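Local atomic coordinates of ubiquitin and WLM domain-containing metalloprotease SPCC1442.07c (Schizosaccharomyces pombe, PDB entry 5JIG), a protein that probably acts as a DNA-dependent zinc metalloendopeptidase that cleaves DNA-binding proteins and helps repair toxic DNA-protein crosslinks. Residues Leu47-Pro52 against Leu75-Asp80; Leu21-Arg26 against Asp83-Tyr88; Ala71-Arg76 against Ser93-Glu98. One frame throughout, in Å; residues are numbered along the deposited sequence. Where two conformers were deposited one is given.

Interaction 1: residues Leu47-Pro52 against Leu75-Asp80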
loop_
_atom_site.group_PDB
_atom_site.type_symbol
_atom_site.label_atom_id
_atom_site.label_comp_id
_atom_site.label_asym_id
_atom_site.label_seq_id
_atom_site.Cartn_x
_atom_site.Cartn_y
_atom_site.Cartn_z
ATOM N N LEU A 47 -7.393 -1.813 -3.755
ATOM C CA LEU A 47 -6.318 -0.848 -3.557
ATOM C C LEU A 47 -6.572 0.246 -4.584
ATOM O O LEU A 47 -6.616 -0.023 -5.812
ATOM C CB LEU A 47 -4.957 -1.470 -3.803
ATOM C CG LEU A 47 -3.745 -0.549 -3.684
ATOM C CD1 LEU A 47 -3.627 0.006 -2.267
ATOM C CD2 LEU A 47 -2.481 -1.267 -4.084
ATOM N N SER A 48 -6.783 1.483 -4.139
ATOM C CA SER A 48 -7.106 2.602 -5.012
ATOM C C SER A 48 -6.118 3.739 -4.842
ATOM O O SER A 48 -5.502 3.931 -3.794
ATOM C CB SER A 48 -8.471 3.201 -4.731
ATOM O OG SER A 48 -9.559 2.254 -4.907
ATOM N N GLU A 49 -6.053 4.537 -5.891
ATOM C CA GLU A 49 -5.392 5.843 -5.825
ATOM C C GLU A 49 -6.280 6.822 -5.135
ATOM O O GLU A 49 -7.457 6.997 -5.468
ATOM C CB GLU A 49 -5.181 6.308 -7.275
ATOM C CG GLU A 49 -4.508 7.654 -7.330
ATOM C CD GLU A 49 -4.310 8.192 -8.746
ATOM O OE1 GLU A 49 -3.552 9.164 -8.865
ATOM O OE2 GLU A 49 -4.915 7.607 -9.681
ATOM N N MET A 50 -5.710 7.502 -4.129
ATOM C CA MET A 50 -6.327 8.507 -3.356
ATOM C C MET A 50 -6.300 9.821 -4.162
ATOM O O MET A 50 -5.304 10.174 -4.804
ATOM C CB MET A 50 -5.577 8.697 -2.052
ATOM C CG MET A 50 -6.179 9.488 -0.963
ATOM S SD MET A 50 -5.115 9.349 0.521
ATOM C CE MET A 50 -5.923 10.601 1.533
ATOM N N ASP A 51 -7.366 10.589 -4.082
ATOM C CA ASP A 51 -7.434 11.847 -4.821
ATOM C C ASP A 51 -6.296 12.744 -4.323
ATOM O O ASP A 51 -6.108 12.893 -3.108
ATOM C CB ASP A 51 -8.816 12.396 -4.724
ATOM C CG ASP A 51 -9.058 13.626 -5.687
ATOM O OD1 ASP A 51 -9.992 14.360 -5.403
ATOM O OD2 ASP A 51 -8.373 13.926 -6.644
ATOM N N PRO A 52 -5.547 13.430 -5.225
ATOM C CA PRO A 52 -4.530 14.357 -4.715
ATOM C C PRO A 52 -5.152 15.696 -4.315
ATOM O O PRO A 52 -6.288 16.039 -4.794
ATOM C CB PRO A 52 -3.611 14.552 -5.901
ATOM C CG PRO A 52 -4.397 14.221 -7.091
ATOM C CD PRO A 52 -5.344 13.130 -6.638
ATOM N N LEU A 75 -4.036 5.105 -1.551
ATOM C CA LEU A 75 -2.694 5.698 -1.479
ATOM C C LEU A 75 -2.656 6.921 -2.377
ATOM O O LEU A 75 -3.026 6.863 -3.550
ATOM C CB LEU A 75 -1.635 4.730 -2.017
ATOM C CG LEU A 75 -1.498 3.417 -1.258
ATOM C CD1 LEU A 75 -0.591 2.517 -2.049
ATOM C CD2 LEU A 75 -0.989 3.610 0.170
ATOM N N ARG A 76 -2.133 8.045 -1.850
ATOM C CA ARG A 76 -1.905 9.206 -2.683
ATOM C C ARG A 76 -0.645 8.938 -3.510
ATOM O O ARG A 76 0.436 8.713 -2.939
ATOM C CB ARG A 76 -1.788 10.480 -1.858
ATOM C CG ARG A 76 -1.679 11.716 -2.714
ATOM C CD ARG A 76 -1.091 12.894 -2.023
ATOM N NE ARG A 76 -1.886 13.251 -0.876
ATOM C CZ ARG A 76 -2.571 14.354 -0.694
ATOM N NH1 ARG A 76 -3.317 14.413 0.384
ATOM N NH2 ARG A 76 -2.422 15.409 -1.526
ATOM N N LEU A 77 -0.792 8.834 -4.823
ATOM C CA LEU A 77 0.336 8.554 -5.708
ATOM C C LEU A 77 0.935 9.837 -6.258
ATOM O O LEU A 77 2.116 9.827 -6.654
ATOM C CB LEU A 77 -0.121 7.684 -6.853
ATOM C CG LEU A 77 -0.711 6.338 -6.457
ATOM C CD1 LEU A 77 -1.142 5.606 -7.744
ATOM C CD2 LEU A 77 0.265 5.483 -5.643
ATOM N N ARG A 78 0.123 10.899 -6.370
ATOM C CA ARG A 78 0.462 12.068 -7.146
ATOM C C ARG A 78 0.859 13.218 -6.292
ATOM O O ARG A 78 0.422 13.358 -5.133
ATOM C CB ARG A 78 -0.740 12.474 -8.025
ATOM C CG ARG A 78 -1.050 11.480 -9.123
ATOM C CD ARG A 78 -2.316 11.850 -9.868
ATOM N NE ARG A 78 -2.688 10.900 -10.873
ATOM C CZ ARG A 78 -2.397 10.987 -12.188
ATOM N NH1 ARG A 78 -2.795 10.063 -13.017
ATOM N NH2 ARG A 78 -1.695 12.047 -12.621
ATOM N N THR A 79 1.725 14.063 -6.829
ATOM C CA THR A 79 2.090 15.342 -6.239
ATOM C C THR A 79 1.413 16.531 -6.912
ATOM O O THR A 79 1.546 17.664 -6.416
ATOM C CB THR A 79 3.620 15.580 -6.314
ATOM O OG1 THR A 79 3.986 15.537 -7.692
ATOM C CG2 THR A 79 4.400 14.517 -5.584
ATOM N N ASP A 80 0.771 16.346 -8.018
ATOM C CA ASP A 80 -0.002 17.359 -8.771
ATOM C C ASP A 80 -1.028 16.639 -9.609
ATOM O O ASP A 80 -1.174 15.417 -9.481
ATOM C CB ASP A 80 0.966 18.278 -9.598
ATOM C CG ASP A 80 1.758 17.525 -10.609
ATOM O OD1 ASP A 80 2.996 17.802 -10.682
ATOM O OD2 ASP A 80 1.215 16.686 -11.337
HETATM O O HOH W 1 -2.877 10.261 -6.391
HETATM O O HOH W 2 -4.765 8.299 -12.260
#

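Interaction 2: residues Leu21-Arg26 against Asp83-Tyr88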
loop_
_atom_site.group_PDB
_atom_site.type_symbol
_atom_site.label_atom_id
_atom_site.label_comp_id
_atom_site.label_asym_id
_atom_site.label_seq_id
_atom_site.Cartn_x
_atom_site.Cartn_y
_atom_site.Cartn_z
ATOM N N LEU A 21 -1.725 3.433 -12.761
ATOM C CA LEU A 21 -2.062 2.015 -12.673
ATOM C C LEU A 21 -0.781 1.178 -12.578
ATOM O O LEU A 21 -0.706 0.230 -11.771
ATOM C CB LEU A 21 -2.957 1.591 -13.827
ATOM C CG LEU A 21 -3.351 0.128 -13.819
ATOM C CD1 LEU A 21 -4.030 -0.295 -12.520
ATOM C CD2 LEU A 21 -4.223 -0.109 -15.035
ATOM N N ARG A 22 0.225 1.487 -13.411
ATOM C CA ARG A 22 1.473 0.776 -13.293
ATOM C C ARG A 22 2.092 0.910 -11.906
ATOM O O ARG A 22 2.709 -0.036 -11.398
ATOM C CB ARG A 22 2.527 1.326 -14.342
ATOM C CG ARG A 22 2.261 0.981 -15.756
ATOM C CD ARG A 22 3.561 1.213 -16.581
ATOM N NE ARG A 22 4.091 2.593 -16.679
ATOM C CZ ARG A 22 5.321 3.007 -16.305
ATOM N NH1 ARG A 22 5.679 4.242 -16.566
ATOM N NH2 ARG A 22 6.166 2.215 -15.654
ATOM N N TYR A 23 1.904 2.061 -11.268
ATOM C CA TYR A 23 2.395 2.284 -9.918
ATOM C C TYR A 23 1.689 1.314 -8.946
ATOM O O TYR A 23 2.346 0.640 -8.125
ATOM C CB TYR A 23 2.146 3.741 -9.534
ATOM C CG TYR A 23 3.029 4.342 -8.459
ATOM C CD1 TYR A 23 3.442 5.648 -8.565
ATOM C CD2 TYR A 23 3.415 3.649 -7.339
ATOM C CE1 TYR A 23 4.229 6.238 -7.598
ATOM C CE2 TYR A 23 4.202 4.222 -6.358
ATOM C CZ TYR A 23 4.630 5.514 -6.499
ATOM O OH TYR A 23 5.438 6.034 -5.513
ATOM N N LEU A 24 0.358 1.230 -9.005
ATOM C CA LEU A 24 -0.355 0.289 -8.163
ATOM C C LEU A 24 0.050 -1.167 -8.455
ATOM O O LEU A 24 0.147 -1.964 -7.521
ATOM C CB LEU A 24 -1.874 0.439 -8.293
ATOM C CG LEU A 24 -2.437 1.793 -7.770
ATOM C CD1 LEU A 24 -3.959 1.723 -7.845
ATOM C CD2 LEU A 24 -1.991 2.101 -6.355
ATOM N N GLU A 25 0.234 -1.504 -9.724
ATOM C CA GLU A 25 0.648 -2.872 -10.067
ATOM C C GLU A 25 2.007 -3.177 -9.434
ATOM O O GLU A 25 2.227 -4.273 -8.932
ATOM C CB GLU A 25 0.711 -3.058 -11.559
ATOM C CG GLU A 25 -0.637 -3.028 -12.241
ATOM C CD GLU A 25 -0.511 -2.937 -13.783
ATOM O OE1 GLU A 25 -1.520 -3.188 -14.436
ATOM O OE2 GLU A 25 0.524 -2.588 -14.285
ATOM N N ARG A 26 2.903 -2.203 -9.473
ATOM C CA ARG A 26 4.229 -2.376 -8.886
ATOM C C ARG A 26 4.117 -2.638 -7.390
ATOM O O ARG A 26 4.814 -3.533 -6.856
ATOM C CB ARG A 26 5.121 -1.173 -9.162
ATOM C CG ARG A 26 6.508 -1.274 -8.553
ATOM C CD ARG A 26 7.303 -0.058 -8.817
ATOM N NE ARG A 26 8.594 -0.119 -8.260
ATOM C CZ ARG A 26 9.473 0.936 -8.306
ATOM N NH1 ARG A 26 10.585 0.900 -7.710
ATOM N NH2 ARG A 26 9.110 2.082 -8.825
ATOM N N ASP A 83 1.403 15.125 -14.138
ATOM C CA ASP A 83 2.359 13.997 -14.242
ATOM C C ASP A 83 3.345 13.907 -13.071
ATOM O O ASP A 83 4.322 13.164 -13.204
ATOM C CB ASP A 83 3.108 14.000 -15.606
ATOM C CG ASP A 83 4.052 15.157 -15.803
ATOM O OD1 ASP A 83 4.750 15.130 -16.859
ATOM O OD2 ASP A 83 4.075 16.065 -14.934
ATOM N N GLY A 84 3.080 14.639 -11.975
ATOM C CA GLY A 84 3.985 14.511 -10.834
ATOM C C GLY A 84 3.545 13.358 -9.936
ATOM O O GLY A 84 2.376 13.269 -9.537
ATOM N N PHE A 85 4.495 12.482 -9.620
ATOM C CA PHE A 85 4.274 11.333 -8.755
ATOM C C PHE A 85 5.219 11.344 -7.596
ATOM O O PHE A 85 6.350 11.831 -7.663
ATOM C CB PHE A 85 4.370 10.007 -9.567
ATOM C CG PHE A 85 3.199 9.785 -10.464
ATOM C CD1 PHE A 85 3.143 10.355 -11.729
ATOM C CD2 PHE A 85 2.116 9.040 -10.029
ATOM C CE1 PHE A 85 2.022 10.137 -12.535
ATOM C CE2 PHE A 85 1.013 8.829 -10.851
ATOM C CZ PHE A 85 0.953 9.406 -12.079
ATOM N N ARG A 86 4.694 10.827 -6.482
ATOM C CA ARG A 86 5.538 10.608 -5.269
ATOM C C ARG A 86 6.557 9.447 -5.402
ATOM O O ARG A 86 6.316 8.511 -6.142
ATOM C CB ARG A 86 4.585 10.327 -4.097
ATOM C CG ARG A 86 3.772 11.512 -3.703
ATOM C CD ARG A 86 2.701 11.211 -2.663
ATOM N NE ARG A 86 1.937 12.452 -2.571
ATOM C CZ ARG A 86 2.346 13.513 -1.890
ATOM N NH1 ARG A 86 3.419 13.415 -1.092
ATOM N NH2 ARG A 86 1.629 14.617 -1.950
ATOM N N ASP A 87 7.651 9.569 -4.694
ATOM C CA ASP A 87 8.703 8.564 -4.801
ATOM C C ASP A 87 8.241 7.218 -4.233
ATOM O O ASP A 87 7.488 7.138 -3.234
ATOM C CB ASP A 87 9.978 9.001 -4.151
ATOM C CG ASP A 87 9.833 9.221 -2.757
ATOM O OD1 ASP A 87 10.285 8.362 -1.979
ATOM O OD2 ASP A 87 9.265 10.252 -2.384
ATOM N N TYR A 88 8.712 6.160 -4.870
ATOM C CA TYR A 88 8.290 4.825 -4.536
ATOM C C TYR A 88 8.562 4.455 -3.094
ATOM O O TYR A 88 7.707 3.827 -2.432
ATOM C CB TYR A 88 8.906 3.804 -5.489
ATOM C CG TYR A 88 8.359 2.426 -5.309
ATOM C CD1 TYR A 88 7.124 2.092 -5.805
ATOM C CD2 TYR A 88 9.049 1.464 -4.594
ATOM C CE1 TYR A 88 6.575 0.837 -5.614
ATOM C CE2 TYR A 88 8.533 0.180 -4.410
ATOM C CZ TYR A 88 7.268 -0.120 -4.924
ATOM O OH TYR A 88 6.696 -1.341 -4.760
#

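Interaction 3: residues Ala71-Arg76 against Ser93-Glu98. With NI (nickel (II) ion), chain B.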
loop_
_atom_site.group_PDB
_atom_site.type_symbol
_atom_site.label_atom_id
_atom_site.label_comp_id
_atom_site.label_asym_id
_atom_site.label_seq_id
_atom_site.Cartn_x
_atom_site.Cartn_y
_atom_site.Cartn_z
ATOM N N ALA A 71 -10.693 -3.558 4.107
ATOM C CA ALA A 71 -11.633 -3.715 3.006
ATOM C C ALA A 71 -11.163 -2.939 1.786
ATOM O O ALA A 71 -11.384 -3.347 0.652
ATOM C CB ALA A 71 -13.002 -3.191 3.402
ATOM N N HIS A 72 -10.512 -1.821 2.009
ATOM C CA HIS A 72 -10.083 -0.917 0.944
ATOM C C HIS A 72 -8.951 -0.049 1.486
ATOM O O HIS A 72 -9.127 0.601 2.502
ATOM C CB HIS A 72 -11.289 -0.057 0.513
ATOM C CG HIS A 72 -11.009 0.938 -0.558
ATOM N ND1 HIS A 72 -11.904 1.928 -0.904
ATOM C CD2 HIS A 72 -9.981 1.108 -1.443
ATOM C CE1 HIS A 72 -11.410 2.612 -1.935
ATOM N NE2 HIS A 72 -10.247 2.129 -2.293
ATOM N N ILE A 73 -7.810 -0.079 0.787
ATOM C CA ILE A 73 -6.704 0.822 1.100
ATOM C C ILE A 73 -6.561 1.810 -0.063
ATOM O O ILE A 73 -6.667 1.411 -1.235
ATOM C CB ILE A 73 -5.412 0.028 1.380
ATOM C CG1 ILE A 73 -5.563 -0.690 2.710
ATOM C CG2 ILE A 73 -4.187 0.929 1.348
ATOM C CD1 ILE A 73 -4.433 -1.662 3.047
ATOM N N GLU A 74 -6.335 3.071 0.283
ATOM C CA GLU A 74 -6.089 4.114 -0.701
ATOM C C GLU A 74 -4.698 4.707 -0.460
ATOM O O GLU A 74 -4.232 4.801 0.685
ATOM C CB GLU A 74 -7.083 5.235 -0.695
ATOM C CG GLU A 74 -8.522 4.810 -0.618
ATOM C CD GLU A 74 -9.491 5.909 -0.915
ATOM O OE1 GLU A 74 -9.161 6.805 -1.723
ATOM O OE2 GLU A 74 -10.605 5.858 -0.330
ATOM N N LEU A 75 -4.036 5.105 -1.551
ATOM C CA LEU A 75 -2.694 5.698 -1.479
ATOM C C LEU A 75 -2.656 6.921 -2.377
ATOM O O LEU A 75 -3.026 6.863 -3.550
ATOM C CB LEU A 75 -1.635 4.730 -2.017
ATOM C CG LEU A 75 -1.498 3.417 -1.258
ATOM C CD1 LEU A 75 -0.591 2.517 -2.049
ATOM C CD2 LEU A 75 -0.989 3.610 0.170
ATOM N N ARG A 76 -2.133 8.045 -1.850
ATOM C CA ARG A 76 -1.905 9.206 -2.683
ATOM C C ARG A 76 -0.645 8.938 -3.510
ATOM O O ARG A 76 0.436 8.713 -2.939
ATOM C CB ARG A 76 -1.788 10.480 -1.858
ATOM C CG ARG A 76 -1.679 11.716 -2.714
ATOM C CD ARG A 76 -1.091 12.894 -2.023
ATOM N NE ARG A 76 -1.886 13.251 -0.876
ATOM C CZ ARG A 76 -2.571 14.354 -0.694
ATOM N NH1 ARG A 76 -3.317 14.413 0.384
ATOM N NH2 ARG A 76 -2.422 15.409 -1.526
ATOM N N SER A 93 6.227 2.740 1.949
ATOM C CA SER A 93 6.153 2.830 3.395
ATOM C C SER A 93 4.780 3.274 3.870
ATOM O O SER A 93 4.282 2.767 4.881
ATOM C CB SER A 93 7.228 3.795 3.910
ATOM O OG SER A 93 7.215 3.834 5.322
ATOM N N THR A 94 4.127 4.188 3.168
ATOM C CA THR A 94 2.743 4.522 3.457
ATOM C C THR A 94 1.831 3.297 3.317
ATOM O O THR A 94 0.967 3.062 4.158
ATOM C CB THR A 94 2.250 5.684 2.613
ATOM O OG1 THR A 94 3.017 6.841 2.929
ATOM C CG2 THR A 94 0.768 5.953 2.779
ATOM N N LEU A 95 2.055 2.481 2.310
ATOM C CA LEU A 95 1.261 1.246 2.165
ATOM C C LEU A 95 1.453 0.333 3.359
ATOM O O LEU A 95 0.498 -0.263 3.865
ATOM C CB LEU A 95 1.579 0.550 0.854
ATOM C CG LEU A 95 0.832 -0.775 0.615
ATOM C CD1 LEU A 95 -0.677 -0.639 0.748
ATOM C CD2 LEU A 95 1.216 -1.331 -0.748
ATOM N N ILE A 96 2.704 0.180 3.836
ATOM C CA ILE A 96 2.939 -0.638 5.028
ATOM C C ILE A 96 2.226 -0.063 6.236
ATOM O O ILE A 96 1.666 -0.821 7.031
ATOM C CB ILE A 96 4.460 -0.860 5.230
ATOM C CG1 ILE A 96 5.037 -1.612 4.032
ATOM C CG2 ILE A 96 4.710 -1.550 6.537
ATOM C CD1 ILE A 96 6.532 -1.804 4.034
ATOM N N HIS A 97 2.227 1.264 6.383
ATOM C CA HIS A 97 1.467 1.912 7.426
ATOM C C HIS A 97 -0.011 1.514 7.314
ATOM O O HIS A 97 -0.632 1.092 8.317
ATOM C CB HIS A 97 1.665 3.435 7.305
ATOM C CG HIS A 97 0.845 4.223 8.257
ATOM N ND1 HIS A 97 1.407 5.060 9.199
ATOM C CD2 HIS A 97 -0.492 4.363 8.426
ATOM C CE1 HIS A 97 0.427 5.656 9.859
ATOM N NE2 HIS A 97 -0.745 5.249 9.441
ATOM N N GLU A 98 -0.596 1.654 6.131
ATOM C CA GLU A 98 -1.997 1.300 5.981
ATOM C C GLU A 98 -2.254 -0.181 6.267
ATOM O O GLU A 98 -3.266 -0.503 6.915
ATOM C CB GLU A 98 -2.568 1.696 4.633
ATOM C CG GLU A 98 -2.363 3.155 4.218
ATOM C CD GLU A 98 -2.621 4.179 5.187
ATOM O OE1 GLU A 98 -3.378 3.942 6.142
ATOM O OE2 GLU A 98 -2.054 5.289 4.964
HETATM NI NI NI B . -2.631 5.888 10.005
HETATM O O HOH W 3 -4.572 6.732 10.285
HETATM O O HOH W 4 -2.150 7.863 9.236
#

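Interaction 1: residues Leu47-Pro52 against Leu75-Asp80
Glu49 and Leu75 form a parallel beta bridge between strands 44-50 and 72-76, the two inner strands of the mixed sheet in this WLM protease domain. The backbone of Leu75 is held by the residues flanking Glu49: Leu75 N donates to Ser48 O (2.9 Å), and Leu75 O accepts from Met50 N (2.8 Å). This second bond is almost straight at the hydrogen, 178°, although its donor stands above the carbonyl plane of Leu75. The same oxygen receives a CA-H...O contact from Glu49 CA at 3.4 Å. Leu47 CD1 meets Leu75 CD1 at 3.9 Å, and the Leu75 side chain also packs on Leu27 of helix 17-29 and Val91 of helix 88-100.

The Glu49 chain is extended, with CG anti to the backbone N. CG passes Leu77 CD1 at 4.0 Å, and the carboxylate reaches the guanidinium of Arg78. Glu49 OE1 takes Arg78 NE on its syn lone pair at 2.8 Å in a salt bridge, the carboxylate and guanidinium planes nearly coplanar (18° apart). The N-H...O angle is bent, 136°. Rather than a second direct bond, water 2 links Glu49 OE2 to Arg78 NH1. Water 1 ties the backbones together, accepting from Leu77 N and donating to Met50 O and to Glu49 OE1. Farther along, Pro52 CB lies beside Arg78 CB at 4.1 Å.

Arg78 NH1 also reaches Pro15 O, and Glu49 OE2 also accepts from Leu12 N. Each carboxylate oxygen of the buried Glu49 thus has two donors, one of them a water, an environment that would probably keep the acid ionised opposite its arginine.

Interaction 2: residues Leu21-Arg26 against Asp83-Tyr88
Arg26 lays its guanidinium flat over one face of the Tyr88 ring. From CB, the chain sets out with CG anti to the backbone N (chi1 179°) and stays extended to NE, bringing the guanidinium over the ring. CG passes Tyr88 CE1 at 3.6 Å, and CD comes closer to the same carbon, at 3.4 Å. NE then lies over the ring centre, 3.4 Å above its plane. CZ sits 3.5 Å from Tyr88 CG, while NH1 lies nearest CD2 and NH2 is close to CG and CD1. Guanidinium and ring are virtually parallel, 2° apart, so this is a flat stack and a cation-pi contact at once. Tyr88 OH hydrogen-bonds Asp30 OD2.

Tyr88 opens helix 88-100, the helix that bears the HExxH sequence, and Asp87 occupies its N-cap. The contact therefore joins helix 17-29 to the loop leading into the active-site helix.

One turn before Arg26, Tyr23 reaches the same loop. Its OH donates to Arg86 O at 2.7 Å; the acceptor lies at the ring edge, whereas the hydroxyl stands above the carbonyl plane. Tyr23 CD1 touches Phe85 CD2 at 3.9 Å, and on the other flank Tyr23 CE2 meets Tyr88 CD1 at 3.7 Å.

Interaction 3: residues Ala71-Arg76 against Ser93-Glu98
Strand 72-76 carries Ile73 and Leu75 against Leu95 and Glu98 of helix 88-100, the short axes running nearly antiparallel at 154° and approaching to 9.1 Å. With no hydrogen bond between the two segments, aliphatic carbons make the contact. Ile73 CG2 touches two side chains of the helix, Glu98 CB at 3.7 Å and Leu95 CD1 at 3.9 Å. Ile73 and Leu95 cross at about a right angle, and the CD1 methyl of Leu95 makes the touch. One branch of Leu75, CD2, is pressed against the helix backbone at Leu95 CA, 3.8 Å away, and also meets Thr94 CG2 at 3.9 Å. The other branch, CD1, rests against Leu95 CB.

This is the zincin arrangement, in which the HExxH helix lies against the sheet. His97 and Glu98 belong to that sequence, and His97 NE2 binds the nickel ion at 2.1 Å. His101, His107 and waters 3 and 4 are further ligands; the same three histidines bind the catalytic zinc. Glu98, the predicted active-site residue, uses its aliphatic base for packing: CB and CG border Ile73, while the chain bends at chi2 (-45°), turning CD away from an extended course. The backbone of this residue is engaged as well, Glu98 O accepting from Asn66 ND2. The His97 ring packs edge-to-face with Phe111.

Interactions 1 and 3 are buried and share strand 72-76: Leu75 pairs through its backbone with strand 44-50 in the first and presses its side chain on the active-site helix in the third. Interaction 2 lies at the surface and concerns the start of that same helix, where helix 17-29 meets the loop leading into it. Their chemistry differs accordingly. Interaction 1 combines sheet bonds with a water-linked salt bridge, interaction 2 relies on aromatic, cation-pi and hydroxyl contacts, and interaction 3 is aliphatic beside the metal site. Interactions 1 and 2 join where Leu77 O probably accepts from Arg86 N; interactions 1 and 3 join through Ser48 and His72.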